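Local coordinates for protein BRIC1 (PDB 6FF6) that is a computationally designed helical repeat protein built to adopt a novel, corrugated architecture, at residues A[198-212]-A[236-249]. Residues are numbered along the deposited sequence; the frame is centred on the assembly and turned at random.
Sequences EMQLNTDIINLFLET and YICNALRQLALEAK
Leu208 is a knob on helix 203-212 that fits a hole formed by Ile237, Ala240, Leu241 and Leu244 of helix 236-247. The two helices run roughly antiparallel (151°), their axes coming within 10.8 Å of each other. CG of Leu208 lies anti to the backbone N (chi1 -172°), and its two methyls fork over Ala240. CD1 of Leu208 rests 3.7 Å from Ala240 CB, while CD2 packs on the Ala240 backbone carbonyl and on Leu244. Leu244 also meets Ile205, its CD2 lying 3.6 Å from Ile205 CG2. Leu241 CD2 approaches the edge of the Phe209 ring. Thr212 OG1 donates to Leu208 O, 2.8 Å away, and also touches Ile237 CD1. This buried hydroxyl is thus satisfied within its own helix and can sit among apolar groups. Thr212 also touches Met187 of helix 178-196. Packing stays tight toward the C-terminus, where Met199 CG lies 3.6 Å from the buried Ala248 CB.

The polar margin faces solvent. Exposed Tyr236 donates from OH to Glu211 OE1 over 2.9 Å, from above the carboxylate plane. The bent, exposed Lys249 chain crosses Met199, and its NZ donates to Glu198 O at 2.8 Å. The contact pairs consecutive helices 203-224 and 231-247 as an antiparallel hairpin and ties the C-terminal end to the preceding loop of Glu198 and Met199. The apolar core probably supplies most of the stability; water can compete for the two marginal hydrogen bonds.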
loop_
_atom_site.group_PDB
_atom_site.type_symbol
_atom_site.label_atom_id
_atom_site.label_comp_id
_atom_site.label_asym_id
_atom_site.label_seq_id
_atom_site.Cartn_x
_atom_site.Cartn_y
_atom_site.Cartn_z
ATOM N N GLU A 198 -32.273 1.906 -20.162
ATOM C CA GLU A 198 -32.108 2.192 -21.588
ATOM C C GLU A 198 -32.238 0.915 -22.422
ATOM O O GLU A 198 -32.726 0.979 -23.549
ATOM C CB GLU A 198 -30.753 2.856 -21.859
ATOM C CG GLU A 198 -30.761 4.367 -21.744
ATOM C CD GLU A 198 -29.391 4.981 -21.940
ATOM O OE1 GLU A 198 -28.604 5.002 -20.967
ATOM O OE2 GLU A 198 -29.101 5.437 -23.070
ATOM N N MET A 199 -31.807 -0.236 -21.869
ATOM C CA MET A 199 -31.853 -1.529 -22.545
ATOM C C MET A 199 -32.769 -2.554 -21.890
ATOM O O MET A 199 -32.699 -2.791 -20.678
ATOM C CB MET A 199 -30.449 -2.107 -22.714
ATOM C CG MET A 199 -29.650 -1.422 -23.775
ATOM S SD MET A 199 -27.984 -2.105 -23.807
ATOM C CE MET A 199 -27.215 -1.037 -25.033
ATOM N N GLN A 200 -33.599 -3.193 -22.731
ATOM C CA GLN A 200 -34.533 -4.259 -22.360
ATOM C C GLN A 200 -33.795 -5.600 -22.275
ATOM O O GLN A 200 -33.070 -5.969 -23.204
ATOM C CB GLN A 200 -35.752 -4.321 -23.326
ATOM C CG GLN A 200 -35.422 -4.249 -24.839
ATOM C CD GLN A 200 -36.605 -3.963 -25.755
ATOM O OE1 GLN A 200 -37.761 -3.791 -25.331
ATOM N NE2 GLN A 200 -36.334 -3.899 -27.053
ATOM N N LEU A 201 -33.949 -6.304 -21.145
ATOM C CA LEU A 201 -33.287 -7.588 -20.913
ATOM C C LEU A 201 -34.241 -8.749 -21.132
ATOM O O LEU A 201 -35.439 -8.588 -20.923
ATOM C CB LEU A 201 -32.701 -7.646 -19.487
ATOM C CG LEU A 201 -31.719 -6.535 -19.059
ATOM C CD1 LEU A 201 -31.404 -6.635 -17.581
ATOM C CD2 LEU A 201 -30.431 -6.591 -19.859
ATOM N N ASN A 202 -33.707 -9.922 -21.539
ATOM C CA ASN A 202 -34.461 -11.167 -21.782
ATOM C C ASN A 202 -33.618 -12.406 -21.413
ATOM O O ASN A 202 -32.475 -12.235 -20.983
ATOM C CB ASN A 202 -34.972 -11.243 -23.244
ATOM C CG ASN A 202 -33.903 -11.253 -24.317
ATOM O OD1 ASN A 202 -32.892 -11.961 -24.243
ATOM N ND2 ASN A 202 -34.114 -10.479 -25.362
ATOM N N THR A 203 -34.150 -13.641 -21.604
ATOM C CA THR A 203 -33.410 -14.872 -21.277
ATOM C C THR A 203 -32.115 -14.997 -22.068
ATOM O O THR A 203 -31.084 -15.307 -21.463
ATOM C CB THR A 203 -34.279 -16.131 -21.394
ATOM O OG1 THR A 203 -35.400 -15.992 -20.530
ATOM C CG2 THR A 203 -33.529 -17.411 -21.003
ATOM N N ASP A 204 -32.162 -14.763 -23.403
ATOM C CA ASP A 204 -30.991 -14.844 -24.283
ATOM C C ASP A 204 -29.850 -13.916 -23.790
ATOM O O ASP A 204 -28.714 -14.371 -23.666
ATOM C CB ASP A 204 -31.360 -14.499 -25.746
ATOM C CG ASP A 204 -32.421 -15.367 -26.417
ATOM O OD1 ASP A 204 -33.583 -15.362 -25.945
ATOM O OD2 ASP A 204 -32.105 -16.002 -27.456
ATOM N N ILE A 205 -30.175 -12.631 -23.506
ATOM C CA ILE A 205 -29.248 -11.608 -23.015
ATOM C C ILE A 205 -28.603 -12.059 -21.693
ATOM O O ILE A 205 -27.378 -12.011 -21.564
ATOM C CB ILE A 205 -29.947 -10.216 -22.906
ATOM C CG1 ILE A 205 -30.324 -9.692 -24.307
ATOM C CG2 ILE A 205 -29.087 -9.191 -22.126
ATOM C CD1 ILE A 205 -31.342 -8.533 -24.371
ATOM N N ILE A 206 -29.423 -12.536 -20.745
ATOM C CA ILE A 206 -28.954 -13.037 -19.450
ATOM C C ILE A 206 -27.989 -14.219 -19.630
ATOM O O ILE A 206 -26.938 -14.256 -18.977
ATOM C CB ILE A 206 -30.135 -13.339 -18.494
ATOM C CG1 ILE A 206 -30.839 -12.022 -18.093
ATOM C CG2 ILE A 206 -29.683 -14.128 -17.244
ATOM C CD1 ILE A 206 -32.243 -12.193 -17.611
ATOM N N ASN A 207 -28.323 -15.155 -20.530
ATOM C CA ASN A 207 -27.464 -16.301 -20.836
ATOM C C ASN A 207 -26.163 -15.881 -21.507
ATOM O O ASN A 207 -25.165 -16.598 -21.397
ATOM C CB ASN A 207 -28.203 -17.316 -21.696
ATOM C CG ASN A 207 -29.211 -18.111 -20.917
ATOM O OD1 ASN A 207 -29.150 -18.196 -19.679
ATOM N ND2 ASN A 207 -30.151 -18.713 -21.634
ATOM N N LEU A 208 -26.176 -14.735 -22.215
ATOM C CA LEU A 208 -24.961 -14.225 -22.829
ATOM C C LEU A 208 -24.069 -13.672 -21.730
ATOM O O LEU A 208 -22.853 -13.859 -21.779
ATOM C CB LEU A 208 -25.240 -13.175 -23.916
ATOM C CG LEU A 208 -23.994 -12.753 -24.740
ATOM C CD1 LEU A 208 -23.286 -13.960 -25.382
ATOM C CD2 LEU A 208 -24.347 -11.736 -25.784
ATOM N N PHE A 209 -24.692 -13.025 -20.725
ATOM C CA PHE A 209 -24.047 -12.481 -19.530
ATOM C C PHE A 209 -23.441 -13.604 -18.684
ATOM O O PHE A 209 -22.315 -13.460 -18.204
ATOM C CB PHE A 209 -25.028 -11.618 -18.729
ATOM C CG PHE A 209 -25.319 -10.238 -19.283
ATOM C CD1 PHE A 209 -24.415 -9.597 -20.131
ATOM C CD2 PHE A 209 -26.469 -9.550 -18.914
ATOM C CE1 PHE A 209 -24.669 -8.299 -20.617
ATOM C CE2 PHE A 209 -26.716 -8.249 -19.390
ATOM C CZ PHE A 209 -25.814 -7.634 -20.240
ATOM N N LEU A 210 -24.148 -14.738 -18.556
ATOM C CA LEU A 210 -23.658 -15.928 -17.852
ATOM C C LEU A 210 -22.465 -16.537 -18.605
ATOM O O LEU A 210 -21.498 -16.985 -17.985
ATOM C CB LEU A 210 -24.809 -16.955 -17.690
ATOM C CG LEU A 210 -24.488 -18.422 -17.254
ATOM C CD1 LEU A 210 -24.446 -18.569 -15.736
ATOM C CD2 LEU A 210 -25.533 -19.401 -17.814
ATOM N N GLU A 211 -22.536 -16.533 -19.944
ATOM C CA GLU A 211 -21.501 -17.062 -20.822
ATOM C C GLU A 211 -20.267 -16.182 -20.699
ATOM O O GLU A 211 -19.156 -16.713 -20.558
ATOM C CB GLU A 211 -22.019 -17.098 -22.249
ATOM C CG GLU A 211 -21.395 -18.179 -23.108
ATOM C CD GLU A 211 -22.011 -18.264 -24.492
ATOM O OE1 GLU A 211 -22.280 -17.199 -25.094
ATOM O OE2 GLU A 211 -22.222 -19.399 -24.979
ATOM N N THR A 212 -20.477 -14.833 -20.677
ATOM C CA THR A 212 -19.428 -13.823 -20.447
ATOM C C THR A 212 -18.751 -14.131 -19.106
ATOM O O THR A 212 -17.520 -14.199 -19.079
ATOM C CB THR A 212 -19.991 -12.381 -20.492
ATOM O OG1 THR A 212 -20.681 -12.171 -21.716
ATOM C CG2 THR A 212 -18.921 -11.332 -20.396
ATOM N N TYR A 236 -14.908 -14.064 -29.766
ATOM C CA TYR A 236 -16.268 -14.580 -29.782
ATOM C C TYR A 236 -17.168 -13.738 -28.851
ATOM O O TYR A 236 -18.180 -13.204 -29.314
ATOM C CB TYR A 236 -16.283 -16.084 -29.400
ATOM C CG TYR A 236 -17.640 -16.605 -28.976
ATOM C CD1 TYR A 236 -18.616 -16.926 -29.919
ATOM C CD2 TYR A 236 -17.966 -16.738 -27.630
ATOM C CE1 TYR A 236 -19.886 -17.356 -29.530
ATOM C CE2 TYR A 236 -19.231 -17.160 -27.230
ATOM C CZ TYR A 236 -20.185 -17.474 -28.181
ATOM O OH TYR A 236 -21.423 -17.897 -27.759
ATOM N N ILE A 237 -16.771 -13.588 -27.565
ATOM C CA ILE A 237 -17.573 -12.862 -26.589
ATOM C C ILE A 237 -17.657 -11.367 -26.888
ATOM O O ILE A 237 -18.702 -10.769 -26.647
ATOM C CB ILE A 237 -17.144 -13.159 -25.123
ATOM C CG1 ILE A 237 -18.320 -12.965 -24.162
ATOM C CG2 ILE A 237 -15.895 -12.408 -24.682
ATOM C CD1 ILE A 237 -19.422 -14.040 -24.314
ATOM N N CYS A 238 -16.595 -10.771 -27.419
ATOM C CA CYS A 238 -16.643 -9.358 -27.738
ATOM C C CYS A 238 -17.546 -9.089 -28.932
ATOM O O CYS A 238 -18.271 -8.093 -28.912
ATOM C CB CYS A 238 -15.247 -8.784 -27.916
ATOM S SG CYS A 238 -14.268 -8.758 -26.385
ATOM N N ASN A 239 -17.591 -10.013 -29.919
ATOM C CA ASN A 239 -18.532 -9.864 -31.030
ATOM C C ASN A 239 -19.965 -9.983 -30.481
ATOM O O ASN A 239 -20.806 -9.162 -30.814
ATOM C CB ASN A 239 -18.324 -10.935 -32.125
ATOM C CG ASN A 239 -17.094 -10.827 -32.985
ATOM O OD1 ASN A 239 -16.487 -9.762 -33.160
ATOM N ND2 ASN A 239 -16.721 -11.957 -33.569
ATOM N N ALA A 240 -20.227 -11.001 -29.646
ATOM C CA ALA A 240 -21.521 -11.247 -29.035
ATOM C C ALA A 240 -21.987 -10.076 -28.164
ATOM O O ALA A 240 -23.165 -9.735 -28.234
ATOM C CB ALA A 240 -21.477 -12.527 -28.223
ATOM N N LEU A 241 -21.074 -9.446 -27.365
ATOM C CA LEU A 241 -21.406 -8.299 -26.501
ATOM C C LEU A 241 -21.722 -7.046 -27.309
ATOM O O LEU A 241 -22.649 -6.315 -26.961
ATOM C CB LEU A 241 -20.310 -8.013 -25.459
ATOM C CG LEU A 241 -20.107 -9.067 -24.346
ATOM C CD1 LEU A 241 -18.847 -8.804 -23.583
ATOM C CD2 LEU A 241 -21.285 -9.144 -23.404
ATOM N N ARG A 242 -20.976 -6.805 -28.392
ATOM C CA ARG A 242 -21.217 -5.652 -29.266
ATOM C C ARG A 242 -22.488 -5.831 -30.106
ATOM O O ARG A 242 -23.155 -4.845 -30.423
ATOM C CB ARG A 242 -19.998 -5.357 -30.140
ATOM C CG ARG A 242 -18.875 -4.757 -29.328
ATOM C CD ARG A 242 -17.574 -4.735 -30.088
ATOM N NE ARG A 242 -16.439 -4.794 -29.168
ATOM C CZ ARG A 242 -15.166 -4.794 -29.544
ATOM N NH1 ARG A 242 -14.847 -4.736 -30.833
ATOM N NH2 ARG A 242 -14.200 -4.855 -28.637
ATOM N N GLN A 243 -22.825 -7.101 -30.440
ATOM C CA GLN A 243 -24.025 -7.516 -31.169
ATOM C C GLN A 243 -25.234 -7.141 -30.311
ATOM O O GLN A 243 -26.177 -6.534 -30.807
ATOM C CB GLN A 243 -23.968 -9.042 -31.394
ATOM C CG GLN A 243 -25.166 -9.680 -32.083
ATOM C CD GLN A 243 -25.129 -9.501 -33.568
ATOM O OE1 GLN A 243 -24.066 -9.412 -34.193
ATOM N NE2 GLN A 243 -26.301 -9.451 -34.168
ATOM N N LEU A 244 -25.175 -7.464 -29.016
ATOM C CA LEU A 244 -26.206 -7.154 -28.029
ATOM C C LEU A 244 -26.364 -5.658 -27.813
ATOM O O LEU A 244 -27.472 -5.211 -27.571
ATOM C CB LEU A 244 -25.851 -7.813 -26.710
ATOM C CG LEU A 244 -26.980 -8.414 -25.926
ATOM C CD1 LEU A 244 -27.561 -9.631 -26.645
ATOM C CD2 LEU A 244 -26.485 -8.813 -24.565
ATOM N N ALA A 245 -25.270 -4.886 -27.906
ATOM C CA ALA A 245 -25.268 -3.425 -27.764
ATOM C C ALA A 245 -26.048 -2.765 -28.883
ATOM O O ALA A 245 -26.536 -1.645 -28.720
ATOM C CB ALA A 245 -23.839 -2.901 -27.754
ATOM N N LEU A 246 -26.136 -3.455 -30.023
ATOM C CA LEU A 246 -26.863 -3.026 -31.212
ATOM C C LEU A 246 -28.294 -3.543 -31.123
ATOM O O LEU A 246 -29.228 -2.772 -31.332
ATOM C CB LEU A 246 -26.182 -3.577 -32.496
ATOM C CG LEU A 246 -24.761 -3.078 -32.845
ATOM C CD1 LEU A 246 -24.034 -4.051 -33.773
ATOM C CD2 LEU A 246 -24.798 -1.691 -33.461
ATOM N N GLU A 247 -28.455 -4.851 -30.803
ATOM C CA GLU A 247 -29.736 -5.568 -30.711
ATOM C C GLU A 247 -30.689 -5.041 -29.651
ATOM O O GLU A 247 -31.902 -5.023 -29.887
ATOM C CB GLU A 247 -29.519 -7.074 -30.517
ATOM C CG GLU A 247 -29.131 -7.783 -31.800
ATOM C CD GLU A 247 -28.875 -9.276 -31.713
ATOM O OE1 GLU A 247 -28.656 -9.788 -30.590
ATOM O OE2 GLU A 247 -28.878 -9.933 -32.780
ATOM N N ALA A 248 -30.155 -4.629 -28.485
ATOM C CA ALA A 248 -30.966 -4.101 -27.386
ATOM C C ALA A 248 -31.455 -2.673 -27.655
ATOM O O ALA A 248 -32.371 -2.197 -26.971
ATOM C CB ALA A 248 -30.189 -4.160 -26.086
ATOM N N LYS A 249 -30.855 -2.005 -28.659
ATOM C CA LYS A 249 -31.210 -0.647 -29.053
ATOM C C LYS A 249 -32.200 -0.651 -30.241
ATOM O O LYS A 249 -31.773 -0.503 -31.410
ATOM C CB LYS A 249 -29.941 0.185 -29.324
ATOM C CG LYS A 249 -29.072 0.383 -28.086
ATOM C CD LYS A 249 -29.321 1.737 -27.429
ATOM C CE LYS A 249 -29.791 1.651 -25.993
ATOM N NZ LYS A 249 -31.250 1.384 -25.895
ATOM O OXT LYS A 249 -33.419 -0.808 -29.991
#